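Local atomic coordinates of succinylglutamate desuccinylase/aspartoacylase (Ruegeria sp. TM1040, PDB entry 3NA6), a protein that probably hydrolyses the amide bond of an N-acylated amino acid, as a member of the succinylglutamate desuccinylase/aspartoacylase family of zinc-dependent hydrolases. Residues K50-L54 against L233-I238; I39-Q45 against R84-Y90; N179-V184 against I245-L251. All coordinates share one frame; numbering follows the deposited sequence.

Interaction 1 (K50-L54 against L233-I238). With CA (calcium ion), chain C.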
ATOM      1  N   LYS A  50     -40.878  25.743  -6.679  1.00 23.11           N
ATOM      2  CA  LYS A  50     -39.615  25.354  -7.262  1.00 21.99           C
ATOM      3  C   LYS A  50     -39.108  24.028  -6.694  1.00 22.81           C
ATOM      4  O   LYS A  50     -39.465  23.600  -5.563  1.00 21.31           O
ATOM      5  CB  LYS A  50     -38.559  26.421  -6.984  1.00 23.03           C
ATOM      6  CG  LYS A  50     -38.740  27.775  -7.660  1.00 25.30           C
ATOM      7  CD  LYS A  50     -37.457  28.565  -7.520  1.00 29.88           C
ATOM      8  CE  LYS A  50     -37.683  30.059  -7.565  1.00 36.22           C
ATOM      9  NZ  LYS A  50     -37.809  30.585  -8.927  1.00 30.52           N
ATOM     10  N   THR A  51     -38.270  23.374  -7.502  1.00 21.65           N
ATOM     11  CA  THR A  51     -37.470  22.266  -7.050  1.00 20.46           C
ATOM     12  C   THR A  51     -36.069  22.790  -6.861  1.00 22.13           C
ATOM     13  O   THR A  51     -35.545  23.467  -7.748  1.00 20.88           O
ATOM     14  CB  THR A  51     -37.437  21.124  -8.072  1.00 22.95           C
ATOM     15  OG1 THR A  51     -38.747  20.541  -8.186  1.00 22.01           O
ATOM     16  CG2 THR A  51     -36.369  20.049  -7.637  1.00 19.91           C
ATOM     17  N   ALA A  52     -35.483  22.510  -5.696  1.00 22.17           N
ATOM     18  CA  ALA A  52     -34.081  22.805  -5.424  1.00 21.02           C
ATOM     19  C   ALA A  52     -33.316  21.497  -5.288  1.00 22.22           C
ATOM     20  O   ALA A  52     -33.754  20.564  -4.595  1.00 22.27           O
ATOM     21  CB  ALA A  52     -33.909  23.652  -4.168  1.00 17.16           C
ATOM     22  N   LEU A  53     -32.165  21.455  -5.958  1.00 22.59           N
ATOM     23  CA  LEU A  53     -31.215  20.379  -5.845  1.00 21.87           C
ATOM     24  C   LEU A  53     -30.062  20.836  -4.962  1.00 22.12           C
ATOM     25  O   LEU A  53     -29.319  21.777  -5.290  1.00 22.33           O
ATOM     26  CB  LEU A  53     -30.725  19.951  -7.218  1.00 23.25           C
ATOM     27  CG  LEU A  53     -29.784  18.727  -7.293  1.00 22.54           C
ATOM     28  CD1 LEU A  53     -30.438  17.437  -6.735  1.00 23.76           C
ATOM     29  CD2 LEU A  53     -29.315  18.525  -8.738  1.00 20.67           C
ATOM     30  N   LEU A  54     -29.921  20.149  -3.838  1.00 17.88           N
ATOM     31  CA  LEU A  54     -29.025  20.549  -2.740  1.00 19.34           C
ATOM     32  C   LEU A  54     -27.950  19.484  -2.544  1.00 18.68           C
ATOM     33  O   LEU A  54     -28.267  18.315  -2.266  1.00 20.29           O
ATOM     34  CB  LEU A  54     -29.806  20.757  -1.445  1.00 19.26           C
ATOM     35  CG  LEU A  54     -31.077  21.621  -1.618  1.00 20.66           C
ATOM     36  CD1 LEU A  54     -31.948  21.514  -0.427  1.00 18.27           C
ATOM     37  CD2 LEU A  54     -30.665  23.046  -1.915  1.00 21.55           C
ATOM     38  N   LEU A 233     -33.546  28.870   0.718  1.00 21.37           N
ATOM     39  CA  LEU A 233     -34.794  28.133   0.526  1.00 23.38           C
ATOM     40  C   LEU A 233     -36.056  29.005   0.732  1.00 23.78           C
ATOM     41  O   LEU A 233     -37.076  28.800   0.042  1.00 23.79           O
ATOM     42  CB  LEU A 233     -34.828  26.852   1.377  1.00 20.50           C
ATOM     43  CG  LEU A 233     -33.836  25.739   0.970  1.00 26.11           C
ATOM     44  CD1 LEU A 233     -33.951  24.528   1.910  1.00 21.01           C
ATOM     45  CD2 LEU A 233     -33.997  25.336  -0.486  1.00 20.37           C
ATOM     46  N   ILE A 234     -35.994  29.970   1.646  1.00 23.30           N
ATOM     47  CA  ILE A 234     -37.051  30.997   1.775  1.00 24.67           C
ATOM     48  C   ILE A 234     -37.065  31.917   0.527  1.00 26.10           C
ATOM     49  O   ILE A 234     -38.126  32.183  -0.032  1.00 25.53           O
ATOM     50  CB  ILE A 234     -36.892  31.839   3.063  1.00 25.62           C
ATOM     51  CG1 ILE A 234     -37.137  30.964   4.307  1.00 27.26           C
ATOM     52  CG2 ILE A 234     -37.903  33.039   3.075  1.00 24.57           C
ATOM     53  CD1 ILE A 234     -36.696  31.605   5.699  1.00 25.33           C
ATOM     54  N   HIS A 235     -35.891  32.390   0.113  1.00 22.48           N
ATOM     55  CA  HIS A 235     -35.732  33.233  -1.087  1.00 24.19           C
ATOM     56  C   HIS A 235     -36.350  32.550  -2.323  1.00 24.92           C
ATOM     57  O   HIS A 235     -37.031  33.207  -3.143  1.00 24.72           O
ATOM     58  CB  HIS A 235     -34.224  33.511  -1.308  1.00 21.97           C
ATOM     59  CG  HIS A 235     -33.891  34.359  -2.513  1.00 24.06           C
ATOM     60  ND1 HIS A 235     -34.014  35.736  -2.520  1.00 25.54           N
ATOM     61  CD2 HIS A 235     -33.431  34.019  -3.740  1.00 29.77           C
ATOM     62  CE1 HIS A 235     -33.628  36.201  -3.696  1.00 29.25           C
ATOM     63  NE2 HIS A 235     -33.270  35.183  -4.455  1.00 22.95           N
ATOM     64  N   PHE A 236     -36.151  31.231  -2.431  1.00 22.10           N
ATOM     65  CA  PHE A 236     -36.687  30.453  -3.552  1.00 24.60           C
ATOM     66  C   PHE A 236     -38.157  30.053  -3.369  1.00 24.42           C
ATOM     67  O   PHE A 236     -38.737  29.393  -4.245  1.00 25.81           O
ATOM     68  CB  PHE A 236     -35.849  29.177  -3.783  1.00 20.53           C
ATOM     69  CG  PHE A 236     -34.400  29.431  -4.191  1.00 28.67           C
ATOM     70  CD1 PHE A 236     -34.072  30.424  -5.112  1.00 19.40           C
ATOM     71  CD2 PHE A 236     -33.385  28.628  -3.692  1.00 27.04           C
ATOM     72  CE1 PHE A 236     -32.748  30.615  -5.513  1.00 29.61           C
ATOM     73  CE2 PHE A 236     -32.054  28.829  -4.095  1.00 29.90           C
ATOM     74  CZ  PHE A 236     -31.750  29.840  -4.991  1.00 25.86           C
ATOM     75  N   GLY A 237     -38.742  30.418  -2.233  1.00 25.23           N
ATOM     76  CA  GLY A 237     -40.145  30.178  -1.978  1.00 26.10           C
ATOM     77  C   GLY A 237     -40.483  28.745  -1.601  1.00 26.74           C
ATOM     78  O   GLY A 237     -41.649  28.370  -1.582  1.00 24.08           O
ATOM     79  N   ILE A 238     -39.490  27.940  -1.260  1.00 23.89           N
ATOM     80  CA  ILE A 238     -39.750  26.532  -0.970  1.00 24.55           C
ATOM     81  C   ILE A 238     -40.071  26.303   0.509  1.00 26.61           C
ATOM     82  O   ILE A 238     -40.896  25.422   0.847  1.00 25.33           O
ATOM     83  CB  ILE A 238     -38.559  25.638  -1.414  1.00 23.38           C
ATOM     84  CG1 ILE A 238     -38.261  25.870  -2.909  1.00 24.75           C
ATOM     85  CG2 ILE A 238     -38.860  24.170  -1.118  1.00 22.45           C
ATOM     86  CD1 ILE A 238     -37.032  25.098  -3.517  1.00 22.47           C
TER
HETATM   87 CA    CA C 332     -43.896  29.117  -1.572  1.00 50.64          CA
HETATM   88  O   HOH W   1     -41.119  28.303  -4.935  1.00 24.52           O
HETATM   89  O   HOH W   2     -43.555  30.735   0.285  1.00 30.91           O
HETATM   90  O   HOH W   3     -43.619  31.113  -3.128  1.00 34.30           O
HETATM   91  O   HOH W   4     -46.416  28.942  -1.635  1.00 32.77           O
HETATM   92  O   HOH W   5     -43.791  27.859  -3.867  1.00 21.13           O
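Lys50 lies across the C-terminal end of helix 219-235, where a Schellman motif closes the helix and leads into Ile238. The contact packs this helix end against strand 51-55 of the large mixed sheet, an alpha/beta arrangement expected of the zinc exopeptidase clan. The Lys50 side chain runs over the carbonyl of Phe236. Its CB sits 4.0 Å from Ile238 CD1, CG passes Phe236 O, CD approaches Phe236 CB at 4.1 Å, and CE comes within 3.5 Å of Phe236 O before the chain bends at its last torsion (-82°) toward NZ. The Lys50 and Phe236 side chains cross at about a right angle, and the lysine meets the phenylalanine through methylenes. A water joins the same two residues, accepting from Lys50 N and donating to Phe236 O. Deeper in, Ala52 CB touches both Ile238 CD1, at 3.5 Å, and Leu233 CD2, while Leu54 CD2 touches the same leucine methyl. The extended Ile238 chain (chi2 177°) carries CD1 to the alanine and also to Lys50 O. Leu85 and Val140, from the two flanking strands, continue this apolar layer. Gly237, with positive phi, donates its N-H to Ile234 O, and Ile238 N bonds to Leu233 O. Gly237 O binds the calcium ion at 2.4 Å, beside four waters and Thr82.

Interaction 2 (I39-Q45 against R84-Y90)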
ATOM      1  N   ILE A  39     -25.822   5.852  -3.043  1.00 19.64           N
ATOM      2  CA  ILE A  39     -25.676   7.275  -2.686  1.00 21.99           C
ATOM      3  C   ILE A  39     -26.916   7.768  -1.903  1.00 19.63           C
ATOM      4  O   ILE A  39     -27.997   7.748  -2.446  1.00 22.61           O
ATOM      5  CB  ILE A  39     -25.518   8.141  -3.942  1.00 21.02           C
ATOM      6  CG1 ILE A  39     -24.346   7.649  -4.775  1.00 26.22           C
ATOM      7  CG2 ILE A  39     -25.313   9.621  -3.561  1.00 13.07           C
ATOM      8  CD1 ILE A  39     -24.122   8.473  -6.035  1.00 24.37           C
ATOM      9  N   PRO A  40     -26.765   8.247  -0.647  1.00 20.87           N
ATOM     10  CA  PRO A  40     -27.978   8.630   0.087  1.00 19.44           C
ATOM     11  C   PRO A  40     -28.673   9.801  -0.554  1.00 20.51           C
ATOM     12  O   PRO A  40     -28.019  10.706  -1.065  1.00 19.33           O
ATOM     13  CB  PRO A  40     -27.449   9.010   1.465  1.00 20.13           C
ATOM     14  CG  PRO A  40     -26.249   8.120   1.605  1.00 19.52           C
ATOM     15  CD  PRO A  40     -25.604   8.275   0.248  1.00 20.45           C
ATOM     16  N   ILE A  41     -29.999   9.763  -0.531  1.00 21.43           N
ATOM     17  CA  ILE A  41     -30.806  10.826  -1.087  1.00 22.22           C
ATOM     18  C   ILE A  41     -32.111  10.921  -0.307  1.00 23.47           C
ATOM     19  O   ILE A  41     -32.657   9.911   0.119  1.00 22.42           O
ATOM     20  CB  ILE A  41     -31.058  10.610  -2.610  1.00 22.46           C
ATOM     21  CG1 ILE A  41     -31.815  11.810  -3.231  1.00 25.21           C
ATOM     22  CG2 ILE A  41     -31.764   9.272  -2.880  1.00 21.61           C
ATOM     23  CD1 ILE A  41     -31.739  11.810  -4.759  1.00 19.14           C
ATOM     24  N   THR A  42     -32.574  12.149  -0.090  1.00 24.64           N
ATOM     25  CA  THR A  42     -33.891  12.396   0.471  1.00 24.01           C
ATOM     26  C   THR A  42     -34.638  13.326  -0.480  1.00 23.78           C
ATOM     27  O   THR A  42     -34.070  14.309  -0.984  1.00 26.00           O
ATOM     28  CB  THR A  42     -33.807  13.041   1.870  1.00 23.77           C
ATOM     29  OG1 THR A  42     -33.398  12.068   2.832  1.00 18.96           O
ATOM     30  CG2 THR A  42     -35.164  13.580   2.281  1.00 24.45           C
ATOM     31  N   VAL A  43     -35.893  13.006  -0.755  1.00 22.65           N
ATOM     32  CA  VAL A  43     -36.777  13.911  -1.511  1.00 21.51           C
ATOM     33  C   VAL A  43     -37.915  14.287  -0.608  1.00 23.32           C
ATOM     34  O   VAL A  43     -38.534  13.403   0.032  1.00 22.37           O
ATOM     35  CB  VAL A  43     -37.326  13.289  -2.791  1.00 24.08           C
ATOM     36  CG1 VAL A  43     -38.281  14.284  -3.503  1.00 22.48           C
ATOM     37  CG2 VAL A  43     -36.163  12.856  -3.688  1.00 19.66           C
ATOM     38  N   ILE A  44     -38.154  15.598  -0.507  1.00 23.42           N
ATOM     39  CA  ILE A  44     -39.330  16.146   0.183  1.00 24.61           C
ATOM     40  C   ILE A  44     -40.103  17.054  -0.789  1.00 23.39           C
ATOM     41  O   ILE A  44     -39.553  18.039  -1.289  1.00 26.05           O
ATOM     42  CB  ILE A  44     -38.949  16.956   1.458  1.00 23.72           C
ATOM     43  CG1 ILE A  44     -38.033  16.127   2.370  1.00 27.36           C
ATOM     44  CG2 ILE A  44     -40.228  17.426   2.198  1.00 21.71           C
ATOM     45  CD1 ILE A  44     -37.436  16.906   3.567  1.00 24.60           C
ATOM     46  N   GLN A  45     -41.369  16.711  -1.029  1.00 23.69           N
ATOM     47  CA  GLN A  45     -42.219  17.388  -2.007  1.00 24.48           C
ATOM     48  C   GLN A  45     -43.631  17.604  -1.465  1.00 26.24           C
ATOM     49  O   GLN A  45     -44.218  16.715  -0.839  1.00 24.03           O
ATOM     50  CB  GLN A  45     -42.283  16.602  -3.313  1.00 25.48           C
ATOM     51  CG  GLN A  45     -43.301  17.132  -4.317  1.00 23.29           C
ATOM     52  CD  GLN A  45     -43.344  16.327  -5.572  1.00 24.92           C
ATOM     53  OE1 GLN A  45     -42.356  16.253  -6.320  1.00 25.44           O
ATOM     54  NE2 GLN A  45     -44.489  15.693  -5.823  1.00 27.59           N
ATOM     55  N   ARG A  84     -40.256  21.357  -3.912  1.00 21.17           N
ATOM     56  CA  ARG A  84     -39.523  20.115  -3.761  1.00 22.13           C
ATOM     57  C   ARG A  84     -38.100  20.364  -3.357  1.00 23.66           C
ATOM     58  O   ARG A  84     -37.404  21.202  -3.948  1.00 20.98           O
ATOM     59  CB  ARG A  84     -39.541  19.332  -5.052  1.00 21.87           C
ATOM     60  CG  ARG A  84     -38.767  17.993  -4.965  1.00 21.63           C
ATOM     61  CD  ARG A  84     -39.079  17.068  -6.115  1.00 19.24           C
ATOM     62  NE  ARG A  84     -38.914  17.729  -7.413  1.00 21.03           N
ATOM     63  CZ  ARG A  84     -38.895  17.095  -8.585  1.00 27.23           C
ATOM     64  NH1 ARG A  84     -38.999  15.772  -8.662  1.00 26.56           N
ATOM     65  NH2 ARG A  84     -38.752  17.803  -9.693  1.00 25.98           N
ATOM     66  N   LEU A  85     -37.654  19.607  -2.360  1.00 24.29           N
ATOM     67  CA  LEU A  85     -36.237  19.529  -2.013  1.00 21.12           C
ATOM     68  C   LEU A  85     -35.662  18.179  -2.471  1.00 20.91           C
ATOM     69  O   LEU A  85     -36.178  17.159  -2.103  1.00 21.87           O
ATOM     70  CB  LEU A  85     -36.072  19.693  -0.494  1.00 20.82           C
ATOM     71  CG  LEU A  85     -36.615  20.980   0.132  1.00 18.61           C
ATOM     72  CD1 LEU A  85     -36.596  20.867   1.665  1.00 23.23           C
ATOM     73  CD2 LEU A  85     -35.821  22.207  -0.338  1.00 16.82           C
ATOM     74  N   ILE A  86     -34.611  18.165  -3.291  1.00 20.04           N
ATOM     75  CA  ILE A  86     -33.865  16.922  -3.571  1.00 17.78           C
ATOM     76  C   ILE A  86     -32.515  17.098  -2.860  1.00 19.75           C
ATOM     77  O   ILE A  86     -31.693  17.954  -3.272  1.00 18.46           O
ATOM     78  CB  ILE A  86     -33.652  16.684  -5.055  1.00 16.37           C
ATOM     79  CG1 ILE A  86     -35.003  16.582  -5.760  1.00 21.48           C
ATOM     80  CG2 ILE A  86     -32.861  15.395  -5.294  1.00 23.67           C
ATOM     81  CD1 ILE A  86     -34.935  16.600  -7.296  1.00 18.18           C
ATOM     82  N   ILE A  87     -32.322  16.335  -1.775  1.00 18.37           N
ATOM     83  CA  ILE A  87     -31.219  16.522  -0.842  1.00 19.44           C
ATOM     84  C   ILE A  87     -30.225  15.349  -0.964  1.00 20.58           C
ATOM     85  O   ILE A  87     -30.581  14.203  -0.721  1.00 21.21           O
ATOM     86  CB  ILE A  87     -31.725  16.553   0.608  1.00 20.68           C
ATOM     87  CG1 ILE A  87     -32.899  17.536   0.747  1.00 21.19           C
ATOM     88  CG2 ILE A  87     -30.541  16.873   1.560  1.00 20.33           C
ATOM     89  CD1 ILE A  87     -33.543  17.615   2.157  1.00 18.22           C
ATOM     90  N   VAL A  88     -28.987  15.661  -1.318  1.00 22.39           N
ATOM     91  CA  VAL A  88     -27.893  14.677  -1.460  1.00 21.81           C
ATOM     92  C   VAL A  88     -26.720  15.214  -0.624  1.00 21.06           C
ATOM     93  O   VAL A  88     -25.897  15.981  -1.111  1.00 18.29           O
ATOM     94  CB  VAL A  88     -27.489  14.563  -2.936  1.00 20.72           C
ATOM     95  CG1 VAL A  88     -26.359  13.537  -3.160  1.00 15.56           C
ATOM     96  CG2 VAL A  88     -28.719  14.209  -3.797  1.00 18.38           C
ATOM     97  N   PRO A  89     -26.672  14.855   0.661  1.00 21.25           N
ATOM     98  CA  PRO A  89     -25.631  15.431   1.541  1.00 20.07           C
ATOM     99  C   PRO A  89     -24.216  15.014   1.177  1.00 20.26           C
ATOM    100  O   PRO A  89     -23.273  15.742   1.465  1.00 20.27           O
ATOM    101  CB  PRO A  89     -25.986  14.910   2.934  1.00 21.52           C
ATOM    102  CG  PRO A  89     -27.250  14.104   2.787  1.00 26.99           C
ATOM    103  CD  PRO A  89     -27.554  13.905   1.355  1.00 20.53           C
ATOM    104  N   TYR A  90     -24.084  13.832   0.578  1.00 21.05           N
ATOM    105  CA  TYR A  90     -22.799  13.274   0.205  1.00 20.58           C
ATOM    106  C   TYR A  90     -22.769  13.010  -1.311  1.00 19.67           C
ATOM    107  O   TYR A  90     -23.078  11.936  -1.777  1.00 22.40           O
ATOM    108  CB  TYR A  90     -22.535  11.997   0.996  1.00 21.64           C
ATOM    109  CG  TYR A  90     -22.835  12.027   2.465  1.00 21.86           C
ATOM    110  CD1 TYR A  90     -22.303  13.000   3.285  1.00 16.67           C
ATOM    111  CD2 TYR A  90     -23.592  11.016   3.054  1.00 23.71           C
ATOM    112  CE1 TYR A  90     -22.536  12.989   4.694  1.00 20.55           C
ATOM    113  CE2 TYR A  90     -23.830  10.981   4.432  1.00 20.15           C
ATOM    114  CZ  TYR A  90     -23.310  11.998   5.254  1.00 20.01           C
ATOM    115  OH  TYR A  90     -23.547  11.963   6.623  1.00 17.75           O
TER
HETATM  116  O   HOH W   6     -25.542  11.463  -0.379  1.00 21.32           O
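The Tyr90 ring has Pro89 CB over the centre of one face and Pro40 CG at its edge, 4.2 Å from Tyr90 CD2; it also stacks with Phe96. The Arg84 guanidinium, at the other end of the strand pair, has Ile86 CD1 off-centre over one face. The Gln45 amide is turned 65° from that guanidinium, and Gln45 OE1 meets the arginine at its CD methylene, 3.4 Å away; Gln45 NE2 bonds to Asp16 and Arg84 NH1 to Leu13 O. Between these ends, strands 36-46 and 83-88 run antiparallel in the mixed sheet. Thr42 and Ile87 form a hydrogen-bonded pair, as do Ile44 and Leu85; Leu85 N reaches Ile44 O at 2.7 Å. On the face with Val43 and Ile86, Ile41 and Ile86 lie side by side, Ile41 CD1 being 3.8 Å from Ile86 CG2. The chi1 of Ile41 (-175°) sets CG1 beside its own carbonyl carbon, from where it also reaches Val88 CG2. Ile44 CD1 meets Ile87 CD1 at 4.2 Å on the face where Ile87 packs against helix 64-75. Past Val88 the strands part, and a water bridges them, donating to Pro40 O and Tyr90 O and accepting from Tyr90 N. The pairing is mostly apolar, but Thr42 OG1 in its middle bonds to His20 and to Thr293 of the second subunit, and Tyr90 OH to Ser289 O of that subunit, hydroxyls thus linking the subunits.

Interaction 3 (N179-V184 against I245-L251)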
ATOM      1  N   ASN A 179     -26.355  35.195   2.872  1.00 24.37           N
ATOM      2  CA  ASN A 179     -25.917  36.111   3.921  1.00 23.99           C
ATOM      3  C   ASN A 179     -24.813  35.524   4.810  1.00 23.99           C
ATOM      4  O   ASN A 179     -24.870  35.554   6.062  1.00 20.98           O
ATOM      5  CB  ASN A 179     -27.126  36.594   4.726  1.00 24.31           C
ATOM      6  CG  ASN A 179     -26.776  37.657   5.771  1.00 26.34           C
ATOM      7  OD1 ASN A 179     -27.063  37.468   6.950  1.00 29.13           O
ATOM      8  ND2 ASN A 179     -26.154  38.759   5.344  1.00 26.82           N
ATOM      9  N   ALA A 180     -23.789  34.995   4.152  1.00 24.67           N
ATOM     10  CA  ALA A 180     -22.614  34.481   4.868  1.00 24.72           C
ATOM     11  C   ALA A 180     -21.865  35.691   5.421  1.00 24.19           C
ATOM     12  O   ALA A 180     -22.151  36.841   5.042  1.00 24.18           O
ATOM     13  CB  ALA A 180     -21.716  33.637   3.941  1.00 25.13           C
ATOM     14  N   PRO A 181     -20.935  35.461   6.341  1.00 24.59           N
ATOM     15  CA  PRO A 181     -20.232  36.625   6.897  1.00 25.26           C
ATOM     16  C   PRO A 181     -19.394  37.353   5.851  1.00 26.61           C
ATOM     17  O   PRO A 181     -19.095  38.524   6.029  1.00 27.78           O
ATOM     18  CB  PRO A 181     -19.342  36.012   7.995  1.00 26.07           C
ATOM     19  CG  PRO A 181     -20.067  34.761   8.391  1.00 24.95           C
ATOM     20  CD  PRO A 181     -20.644  34.231   7.093  1.00 23.33           C
ATOM     21  N   TYR A 182     -19.012  36.668   4.776  1.00 25.78           N
ATOM     22  CA  TYR A 182     -18.397  37.330   3.620  1.00 24.02           C
ATOM     23  C   TYR A 182     -19.206  37.016   2.360  1.00 26.32           C
ATOM     24  O   TYR A 182     -19.834  35.962   2.256  1.00 24.11           O
ATOM     25  CB  TYR A 182     -16.929  36.924   3.406  1.00 23.68           C
ATOM     26  CG  TYR A 182     -15.997  37.388   4.476  1.00 25.29           C
ATOM     27  CD1 TYR A 182     -15.926  36.712   5.682  1.00 25.91           C
ATOM     28  CD2 TYR A 182     -15.185  38.499   4.289  1.00 31.81           C
ATOM     29  CE1 TYR A 182     -15.083  37.112   6.669  1.00 25.08           C
ATOM     30  CE2 TYR A 182     -14.328  38.907   5.277  1.00 30.19           C
ATOM     31  CZ  TYR A 182     -14.292  38.215   6.470  1.00 31.65           C
ATOM     32  OH  TYR A 182     -13.443  38.603   7.470  1.00 29.91           O
ATOM     33  N   SER A 183     -19.193  37.968   1.440  1.00 25.46           N
ATOM     34  CA  SER A 183     -19.926  37.901   0.175  1.00 28.04           C
ATOM     35  C   SER A 183     -18.966  38.196  -0.957  1.00 27.52           C
ATOM     36  O   SER A 183     -18.148  39.116  -0.847  1.00 29.52           O
ATOM     37  CB  SER A 183     -21.042  38.945   0.166  1.00 27.51           C
ATOM     38  OG  SER A 183     -22.087  38.575   1.029  1.00 31.53           O
ATOM     39  N   VAL A 184     -19.073  37.406  -2.024  0.50 27.79           N
ATOM     40  CA  VAL A 184     -18.242  37.547  -3.219  0.50 30.02           C
ATOM     41  C   VAL A 184     -19.057  37.402  -4.499  0.50 29.41           C
ATOM     42  O   VAL A 184     -19.984  36.599  -4.558  0.50 29.99           O
ATOM     43  CB  VAL A 184     -17.186  36.433  -3.334  0.50 29.22           C
ATOM     44  CG1 VAL A 184     -16.044  36.933  -4.206  0.50 31.71           C
ATOM     45  CG2 VAL A 184     -16.707  35.962  -1.972  0.50 29.68           C
ATOM     46  N   ILE A 245     -30.822  37.981   8.786  1.00 30.95           N
ATOM     47  CA  ILE A 245     -29.947  38.935   8.122  1.00 32.75           C
ATOM     48  C   ILE A 245     -28.975  39.533   9.117  1.00 33.87           C
ATOM     49  O   ILE A 245     -29.368  40.199  10.061  1.00 32.73           O
ATOM     50  CB  ILE A 245     -30.712  40.076   7.484  1.00 34.58           C
ATOM     51  CG1 ILE A 245     -31.718  39.542   6.447  1.00 38.90           C
ATOM     52  CG2 ILE A 245     -29.730  41.067   6.826  1.00 36.52           C
ATOM     53  CD1 ILE A 245     -32.845  40.551   6.080  1.00 40.84           C
ATOM     54  N   ASP A 246     -27.693  39.291   8.890  1.00 32.89           N
ATOM     55  CA  ASP A 246     -26.631  39.868   9.685  1.00 33.52           C
ATOM     56  C   ASP A 246     -25.713  40.666   8.757  1.00 34.76           C
ATOM     57  O   ASP A 246     -25.840  40.601   7.535  1.00 33.95           O
ATOM     58  CB  ASP A 246     -25.840  38.741  10.355  1.00 32.91           C
ATOM     59  CG  ASP A 246     -26.696  37.900  11.276  1.00 34.27           C
ATOM     60  OD1 ASP A 246     -27.126  38.434  12.301  1.00 42.89           O
ATOM     61  OD2 ASP A 246     -26.951  36.711  10.985  1.00 32.97           O
ATOM     62  N   PRO A 247     -24.783  41.432   9.329  1.00 36.31           N
ATOM     63  CA  PRO A 247     -23.784  42.086   8.479  1.00 35.97           C
ATOM     64  C   PRO A 247     -23.006  41.085   7.619  1.00 33.38           C
ATOM     65  O   PRO A 247     -22.790  39.951   8.049  1.00 33.14           O
ATOM     66  CB  PRO A 247     -22.836  42.737   9.495  1.00 35.28           C
ATOM     67  CG  PRO A 247     -23.689  42.970  10.696  1.00 40.50           C
ATOM     68  CD  PRO A 247     -24.670  41.841  10.742  1.00 37.31           C
ATOM     69  N   SER A 248     -22.623  41.493   6.410  1.00 32.04           N
ATOM     70  CA  SER A 248     -21.721  40.712   5.565  1.00 31.20           C
ATOM     71  C   SER A 248     -20.654  41.636   4.976  1.00 31.56           C
ATOM     72  O   SER A 248     -20.926  42.781   4.614  1.00 31.55           O
ATOM     73  CB  SER A 248     -22.486  39.986   4.455  1.00 31.64           C
ATOM     74  OG  SER A 248     -21.667  39.039   3.766  1.00 26.77           O
ATOM     75  N   VAL A 249     -19.427  41.128   4.892  1.00 31.89           N
ATOM     76  CA  VAL A 249     -18.315  41.882   4.312  1.00 30.65           C
ATOM     77  C   VAL A 249     -18.194  41.479   2.848  1.00 30.39           C
ATOM     78  O   VAL A 249     -18.032  40.296   2.539  1.00 32.33           O
ATOM     79  CB  VAL A 249     -16.974  41.627   5.096  1.00 31.06           C
ATOM     80  CG1 VAL A 249     -15.780  42.158   4.307  1.00 29.16           C
ATOM     81  CG2 VAL A 249     -17.054  42.283   6.506  1.00 25.67           C
ATOM     82  N   THR A 250     -18.284  42.438   1.937  1.00 30.75           N
ATOM     83  CA  THR A 250     -18.111  42.132   0.514  1.00 32.53           C
ATOM     84  C   THR A 250     -16.656  42.276   0.126  1.00 35.05           C
ATOM     85  O   THR A 250     -16.010  43.299   0.458  1.00 32.91           O
ATOM     86  CB  THR A 250     -18.964  43.032  -0.366  1.00 34.88           C
ATOM     87  OG1 THR A 250     -20.323  42.670  -0.165  1.00 35.73           O
ATOM     88  CG2 THR A 250     -18.618  42.873  -1.849  1.00 32.33           C
ATOM     89  N   LEU A 251     -16.142  41.246  -0.559  1.00 34.62           N
ATOM     90  CA  LEU A 251     -14.776  41.244  -1.086  1.00 38.22           C
ATOM     91  C   LEU A 251     -14.750  41.728  -2.532  1.00 45.43           C
ATOM     92  O   LEU A 251     -15.569  41.280  -3.338  1.00 46.30           O
ATOM     93  CB  LEU A 251     -14.175  39.846  -1.035  1.00 34.53           C
ATOM     94  CG  LEU A 251     -13.994  39.199   0.340  1.00 35.96           C
ATOM     95  CD1 LEU A 251     -13.462  37.785   0.183  1.00 38.33           C
ATOM     96  CD2 LEU A 251     -13.054  40.032   1.271  1.00 34.24           C
TER
HETATM   97  O   HOH W   7     -23.794  37.275   8.010  1.00 29.25           O
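Strand 249-250 forms an outermost strand of the mixed sheet within this chain, pairing in parallel with strand 182-186, and Asn179 and Ser248 extend the pairing into the preceding loops. Asn179 leaves helix 165-178 with positive phi, and its amide grips the backbone of Asp246 twice. Asp246 N donates to Asn179 OD1 at 2.7 Å, in a nearly straight bond (173°), and Asn179 ND2 returns a bond to Asp246 O at 2.9 Å, with the acceptor in the amide plane. With CG anti to the backbone N (chi1 -175°), the amide reaches the Asp246 backbone. Lys227 also bonds to Asn179 OD1 and forms a salt bridge with Asp246 OD2. With an alanine here, Asp246 N and O would probably lose these partners, and the loop before strand 249-250 is likely to be freer to shift. Further on, Ser248 OG donates to Ala180 O at 2.6 Å and lies 2.8 Å from Ser183 OG. Backbone bonds then alternate between the strands: Val249 N to Pro181 O, Ser183 N to Val249 O, Leu251 N to Ser183 O. On one face Tyr182 and Val249 lie side by side, pointing the same way, and Leu251 CD2 lies 4.0 Å from Tyr182 CD2. Strand 156-160 pairs with the opposite edge of 182-186. Tyr182 CE2 lies 3.7 Å from Val249 CG1.

How the interactions relate
All three interactions reach one mixed sheet. Interactions 1 and 2, with centres 13 Å apart, are in direct contact: strands 51-55 and 83-88 are neighbours, Ala52 O lying 2.9 Å from Ile86 N in a probable hydrogen bond, and Leu233 CD2 packs on Leu85 CD2. Arg84 NE bonds to Thr51 OG1. The side chains of Thr51 and Gln45 both lie close to a bound Tris molecule, probably from crystallisation. The calcium ion belongs to interaction 1, about 11 Å from the Leu85 side chain. Interaction 3 lies farther off, its centre 20 Å from interaction 1 and 27 Å from interaction 2; the chain leaving helix 219-235 leads into its strand 249-250.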